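GTN Reductase (Agrobacterium tumefaciens, PDB 4JIC) probably acts as an FMN-dependent oxidoreductase of the Old Yellow Enzyme family, reducing nitrate esters such as glycerol trinitrate and activated alkenes. Local coordinates at residues A[175-180]-A[213-218]; A[232-237]-A[282-287]. All coordinates share one frame; numbering follows the deposited sequence.

Contact 1. Residues A[175-180]-A[213-218]; sequences VEIHAA and EVVDAV. With FMN (flavin mononucleotide), chain D.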
loop_
_atom_site.group_PDB
_atom_site.type_symbol
_atom_site.label_atom_id
_atom_site.label_comp_id
_atom_site.label_asym_id
_atom_site.label_seq_id
_atom_site.Cartn_x
_atom_site.Cartn_y
_atom_site.Cartn_z
ATOM N N VAL A 175 -1.138 3.010 -10.230
ATOM C CA VAL A 175 -0.614 2.163 -9.163
ATOM C C VAL A 175 -0.243 2.998 -7.962
ATOM O O VAL A 175 0.053 4.184 -8.086
ATOM C CB VAL A 175 0.666 1.388 -9.577
ATOM C CG1 VAL A 175 0.408 0.507 -10.783
ATOM C CG2 VAL A 175 1.812 2.356 -9.848
ATOM N N GLU A 176 -0.270 2.362 -6.798
ATOM C CA GLU A 176 0.331 2.912 -5.590
ATOM C C GLU A 176 1.529 2.058 -5.266
ATOM O O GLU A 176 1.404 0.856 -5.039
ATOM C CB GLU A 176 -0.649 2.861 -4.417
ATOM C CG GLU A 176 -0.023 3.257 -3.075
ATOM C CD GLU A 176 -1.050 3.345 -1.965
ATOM O OE1 GLU A 176 -1.873 4.283 -1.982
ATOM O OE2 GLU A 176 -1.044 2.464 -1.076
ATOM N N ILE A 177 2.709 2.665 -5.278
ATOM C CA ILE A 177 3.901 1.929 -4.906
ATOM C C ILE A 177 3.863 1.710 -3.403
ATOM O O ILE A 177 3.774 2.659 -2.636
ATOM C CB ILE A 177 5.151 2.716 -5.285
ATOM C CG1 ILE A 177 5.259 2.792 -6.810
ATOM C CG2 ILE A 177 6.382 2.062 -4.685
ATOM C CD1 ILE A 177 6.147 3.935 -7.313
ATOM N N HIS A 178 3.901 0.453 -2.981
ATOM C CA HIS A 178 3.947 0.159 -1.552
ATOM C C HIS A 178 5.342 0.461 -0.994
ATOM O O HIS A 178 6.268 -0.328 -1.157
ATOM C CB HIS A 178 3.565 -1.299 -1.297
ATOM C CG HIS A 178 3.157 -1.570 0.114
ATOM N ND1 HIS A 178 3.546 -0.769 1.166
ATOM C CD2 HIS A 178 2.375 -2.540 0.643
ATOM C CE1 HIS A 178 3.023 -1.242 2.288
ATOM N NE2 HIS A 178 2.317 -2.323 1.998
ATOM N N ALA A 179 5.493 1.621 -0.364
ATOM C CA ALA A 179 6.779 1.995 0.212
ATOM C C ALA A 179 6.638 2.184 1.712
ATOM O O ALA A 179 7.347 2.992 2.325
ATOM C CB ALA A 179 7.312 3.269 -0.452
ATOM N N ALA A 180 5.729 1.416 2.301
ATOM C CA ALA A 180 5.386 1.580 3.707
ATOM C C ALA A 180 5.479 0.277 4.498
ATOM O O ALA A 180 5.876 -0.769 3.963
ATOM C CB ALA A 180 3.977 2.161 3.830
ATOM N N GLU A 213 14.520 5.298 -7.294
ATOM C CA GLU A 213 14.704 4.514 -8.511
ATOM C C GLU A 213 13.422 3.768 -8.860
ATOM O O GLU A 213 13.065 3.642 -10.033
ATOM C CB GLU A 213 15.846 3.507 -8.353
ATOM C CG GLU A 213 17.237 4.117 -8.459
ATOM C CD GLU A 213 18.323 3.059 -8.549
ATOM O OE1 GLU A 213 18.585 2.382 -7.532
ATOM O OE2 GLU A 213 18.912 2.903 -9.638
ATOM N N VAL A 214 12.730 3.267 -7.838
ATOM C CA VAL A 214 11.481 2.549 -8.080
ATOM C C VAL A 214 10.462 3.524 -8.644
ATOM O O VAL A 214 9.812 3.242 -9.640
ATOM C CB VAL A 214 10.923 1.897 -6.807
ATOM C CG1 VAL A 214 9.532 1.319 -7.066
ATOM C CG2 VAL A 214 11.856 0.797 -6.310
ATOM N N VAL A 215 10.328 4.681 -8.000
ATOM C CA VAL A 215 9.391 5.684 -8.481
ATOM C C VAL A 215 9.714 6.064 -9.920
ATOM O O VAL A 215 8.838 6.092 -10.782
ATOM C CB VAL A 215 9.386 6.938 -7.576
ATOM C CG1 VAL A 215 8.605 8.072 -8.227
ATOM C CG2 VAL A 215 8.794 6.599 -6.210
ATOM N N ASP A 216 10.980 6.335 -10.203
ATOM C CA ASP A 216 11.318 6.775 -11.549
ATOM C C ASP A 216 11.072 5.681 -12.592
ATOM O O ASP A 216 10.673 5.983 -13.720
ATOM C CB ASP A 216 12.755 7.313 -11.599
ATOM C CG ASP A 216 12.929 8.576 -10.758
ATOM O OD1 ASP A 216 11.903 9.239 -10.474
ATOM O OD2 ASP A 216 14.078 8.902 -10.385
ATOM N N ALA A 217 11.299 4.423 -12.217
ATOM C CA ALA A 217 11.085 3.301 -13.128
ATOM C C ALA A 217 9.594 3.143 -13.434
ATOM O O ALA A 217 9.183 2.963 -14.586
ATOM C CB ALA A 217 11.637 2.023 -12.514
ATOM N N VAL A 218 8.787 3.215 -12.388
ATOM C CA VAL A 218 7.345 3.036 -12.538
ATOM C C VAL A 218 6.738 4.207 -13.305
ATOM O O VAL A 218 5.947 4.016 -14.235
ATOM C CB VAL A 218 6.673 2.885 -11.153
ATOM C CG1 VAL A 218 5.143 3.016 -11.251
ATOM C CG2 VAL A 218 7.075 1.566 -10.506
HETATM N N1 FMN D . -1.611 -1.508 4.359
HETATM C C2 FMN D . -1.011 -1.564 3.122
HETATM O O2 FMN D . -0.295 -0.626 2.762
HETATM N N3 FMN D . -1.194 -2.669 2.306
HETATM C C4 FMN D . -1.886 -3.771 2.740
HETATM O O4 FMN D . -2.018 -4.743 1.978
HETATM C C4A FMN D . -2.477 -3.726 4.008
HETATM N N5 FMN D . -3.177 -4.821 4.483
HETATM C C5A FMN D . -3.981 -4.633 5.589
HETATM C C6 FMN D . -4.888 -5.638 5.933
HETATM C C7 FMN D . -5.734 -5.496 7.024
HETATM C C7M FMN D . -6.725 -6.579 7.359
HETATM C C8 FMN D . -5.686 -4.321 7.764
HETATM C C8M FMN D . -6.649 -4.116 8.908
HETATM C C9 FMN D . -4.801 -3.306 7.406
HETATM C C9A FMN D . -3.932 -3.457 6.326
HETATM N N10 FMN D . -3.029 -2.451 5.994
HETATM C C10 FMN D . -2.342 -2.585 4.805
HETATM C "C1'" FMN D . -3.120 -1.099 6.646
HETATM C "C2'" FMN D . -4.364 -0.320 6.211
HETATM O "O2'" FMN D . -4.249 0.093 4.857
HETATM C "C3'" FMN D . -4.557 0.931 7.064
HETATM O "O3'" FMN D . -3.363 1.691 7.041
HETATM C "C4'" FMN D . -4.916 0.598 8.509
HETATM O "O4'" FMN D . -6.029 -0.263 8.552
HETATM C "C5'" FMN D . -5.247 1.842 9.337
HETATM O "O5'" FMN D . -6.344 2.543 8.780
HETATM P P FMN D . -7.793 2.493 9.502
HETATM O O1P FMN D . -8.142 1.033 9.613
HETATM O O2P FMN D . -7.639 3.120 10.867
HETATM O O3P FMN D . -8.755 3.253 8.640
#
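I177, on barrel strand 174-178, pushes its side chain between V214, V215 and V218 of helix 209-222, the helix of the beta-alpha-beta crossover that leads to strand 227-231 of the TIM barrel. The strand and helix segments run almost antiparallel, at 160°, with their axes 10.2 Å apart. I177 CD1 lies 3.9 Å from V215 CG2 and 4.0 Å from V218 CB, so the tip of the I177 side chain spans two neighbouring turns of the helix. With CG2 anti to the backbone N, the other branch of I177 is directed at V214, and the gap from I177 CG2 to V214 CG1 is 4.0 Å. Two residues earlier on the strand, V175 CG2 meets V218 CG1 at 3.7 Å. The contact is wholly apolar and buried. Beyond it, A167 of helix 150-169 touches V175, while L157 and Y160 of the same helix cover V214. On the inner side of the strand, E176 hydrogen-bonds H265 and the FMN-binding Q97. H178 belongs to the flavin pocket, stacks on W99 and meets Y183 edge-to-face; its NE2 comes 3.2 Å from FMN O2, which approaches the ring obliquely. The backbone just beyond also restrains the imidazole: A180 N donates to H178 ND1 over 3.3 Å, at an N-H...N angle of 157° and only 12° out of the ring plane.

Contact 2. Residues A[232-237]-A[282-287]; sequences SPVTPA and KPFDYA
P233 lies over one face of the F284 ring in a CH-pi contact that joins two loops of the TIM barrel: the one following strand 227-231 and the one entering helix 286-295. P233 CB is 3.7 Å from the F284 ring centroid and 17° off the ring normal, with P233 CG spread toward the CZ and CE2 side. Beside it, V234 CG1 packs on F284 CB at 3.8 Å, and V234 CG2 reaches the hydroxyl end of Y286, 3.6 Å from OH. CG of F284, anti to the backbone N (chi1 -168°), carries the ring under P233, with its edge turned to Y286: F284 CD2 sits 3.4 Å above the centre of the Y286 ring. This tight part is closed by Y249 of helix 245-256, which touches both P233 and F284, and by F289, edge-to-face with F284. The outer side is looser. K282 and P283 are exposed and do not reach residues 232-237, although K282 forms a salt bridge to D244. D285, also exposed, is the N-cap of helix 286-295, its OD1 accepting a bond from S288 N. At the far end of segment 232-237 an ST turn shapes the backbone, in which A237 N donates to T235 OG1 over 3.3 Å at an angle of 164°.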
loop_
_atom_site.group_PDB
_atom_site.type_symbol
_atom_site.label_atom_id
_atom_site.label_comp_id
_atom_site.label_asym_id
_atom_site.label_seq_id
_atom_site.Cartn_x
_atom_site.Cartn_y
_atom_site.Cartn_z
ATOM N N SER A 232 5.003 5.692 5.360
ATOM C CA SER A 232 4.617 5.522 6.761
ATOM C C SER A 232 5.807 5.843 7.651
ATOM O O SER A 232 6.535 4.945 8.081
ATOM C CB SER A 232 4.101 4.095 7.009
ATOM O OG SER A 232 5.019 3.110 6.541
ATOM N N PRO A 233 6.024 7.138 7.914
ATOM C CA PRO A 233 7.275 7.595 8.540
ATOM C C PRO A 233 7.612 6.938 9.881
ATOM O O PRO A 233 8.793 6.686 10.135
ATOM C CB PRO A 233 7.055 9.100 8.728
ATOM C CG PRO A 233 6.010 9.472 7.717
ATOM C CD PRO A 233 5.133 8.250 7.536
ATOM N N VAL A 234 6.625 6.649 10.723
ATOM C CA VAL A 234 6.961 6.197 12.077
ATOM C C VAL A 234 6.464 4.813 12.464
ATOM O O VAL A 234 6.642 4.385 13.604
ATOM C CB VAL A 234 6.474 7.198 13.147
ATOM C CG1 VAL A 234 7.054 8.580 12.876
ATOM C CG2 VAL A 234 4.946 7.238 13.190
ATOM N N THR A 235 5.849 4.100 11.531
ATOM C CA THR A 235 5.177 2.873 11.905
ATOM C C THR A 235 6.169 1.824 12.404
ATOM O O THR A 235 7.257 1.678 11.854
ATOM C CB THR A 235 4.344 2.314 10.736
ATOM O OG1 THR A 235 3.625 1.156 11.180
ATOM C CG2 THR A 235 5.232 1.935 9.554
ATOM N N PRO A 236 5.796 1.096 13.455
ATOM C CA PRO A 236 6.693 0.050 13.947
ATOM C C PRO A 236 6.405 -1.297 13.280
ATOM O O PRO A 236 6.964 -2.321 13.691
ATOM C CB PRO A 236 6.346 -0.012 15.428
ATOM C CG PRO A 236 4.859 0.300 15.466
ATOM C CD PRO A 236 4.600 1.255 14.304
ATOM N N ALA A 237 5.536 -1.298 12.274
ATOM C CA ALA A 237 5.189 -2.533 11.571
ATOM C C ALA A 237 6.416 -3.330 11.137
ATOM O O ALA A 237 7.403 -2.775 10.671
ATOM C CB ALA A 237 4.309 -2.226 10.360
ATOM N N LYS A 282 12.021 12.651 19.131
ATOM C CA LYS A 282 11.144 13.755 18.757
ATOM C C LYS A 282 9.896 13.284 18.010
ATOM O O LYS A 282 9.952 12.333 17.232
ATOM C CB LYS A 282 11.923 14.737 17.883
ATOM C CG LYS A 282 13.326 15.054 18.409
ATOM C CD LYS A 282 14.239 15.609 17.318
ATOM C CE LYS A 282 14.552 14.560 16.252
ATOM N NZ LYS A 282 15.701 14.962 15.390
ATOM N N PRO A 283 8.759 13.954 18.241
ATOM C CA PRO A 283 7.538 13.629 17.496
ATOM C C PRO A 283 7.712 13.985 16.027
ATOM O O PRO A 283 8.431 14.929 15.714
ATOM C CB PRO A 283 6.480 14.551 18.114
ATOM C CG PRO A 283 7.102 15.106 19.375
ATOM C CD PRO A 283 8.576 15.089 19.159
ATOM N N PHE A 284 7.053 13.244 15.144
ATOM C CA PHE A 284 7.068 13.567 13.722
ATOM C C PHE A 284 6.108 14.731 13.460
ATOM O O PHE A 284 5.023 14.787 14.041
ATOM C CB PHE A 284 6.685 12.331 12.899
ATOM C CG PHE A 284 6.951 12.471 11.424
ATOM C CD1 PHE A 284 8.218 12.229 10.916
ATOM C CD2 PHE A 284 5.942 12.840 10.550
ATOM C CE1 PHE A 284 8.479 12.357 9.559
ATOM C CE2 PHE A 284 6.189 12.972 9.184
ATOM C CZ PHE A 284 7.462 12.723 8.684
ATOM N N ASP A 285 6.526 15.667 12.606
ATOM C CA ASP A 285 5.730 16.849 12.276
ATOM C C ASP A 285 5.126 16.626 10.892
ATOM O O ASP A 285 5.809 16.768 9.880
ATOM C CB ASP A 285 6.633 18.090 12.294
ATOM C CG ASP A 285 5.878 19.391 12.061
ATOM O OD1 ASP A 285 4.779 19.362 11.477
ATOM O OD2 ASP A 285 6.406 20.451 12.470
ATOM N N TYR A 286 3.846 16.263 10.856
ATOM C CA TYR A 286 3.200 15.929 9.596
ATOM C C TYR A 286 2.980 17.158 8.732
ATOM O O TYR A 286 2.971 17.055 7.511
ATOM C CB TYR A 286 1.901 15.138 9.822
ATOM C CG TYR A 286 2.189 13.743 10.333
ATOM C CD1 TYR A 286 2.397 12.693 9.452
ATOM C CD2 TYR A 286 2.318 13.494 11.701
ATOM C CE1 TYR A 286 2.700 11.414 9.913
ATOM C CE2 TYR A 286 2.627 12.215 12.170
ATOM C CZ TYR A 286 2.814 11.188 11.270
ATOM O OH TYR A 286 3.126 9.924 11.719
ATOM N N ALA A 287 2.824 18.322 9.361
ATOM C CA ALA A 287 2.652 19.554 8.587
ATOM C C ALA A 287 3.956 19.924 7.880
ATOM O O ALA A 287 3.945 20.307 6.713
ATOM C CB ALA A 287 2.161 20.707 9.476
#

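Both contacts hang on strand 227-231: the helix of contact 1 leads into it, and the loop of contact 2 leaves its C-terminal end. Their centres are about 20 Å apart, yet the segments meet where A180 CB packs 3.1 Å from S232 OG, a hydroxyl that also hydrogen-bonds E186 and N181. The FMN-binding R230 is near both, its side chain about 7 Å from that of I177 and about 8 Å from that of P233. The strand of contact 1 reaches FMN through H178, the residue after I177, whereas contact 2 stays outside the pocket: the P233 side chain is about 11 Å from FMN, and Y286 about 7 Å, side chain to side chain, from the FMN-binding N306.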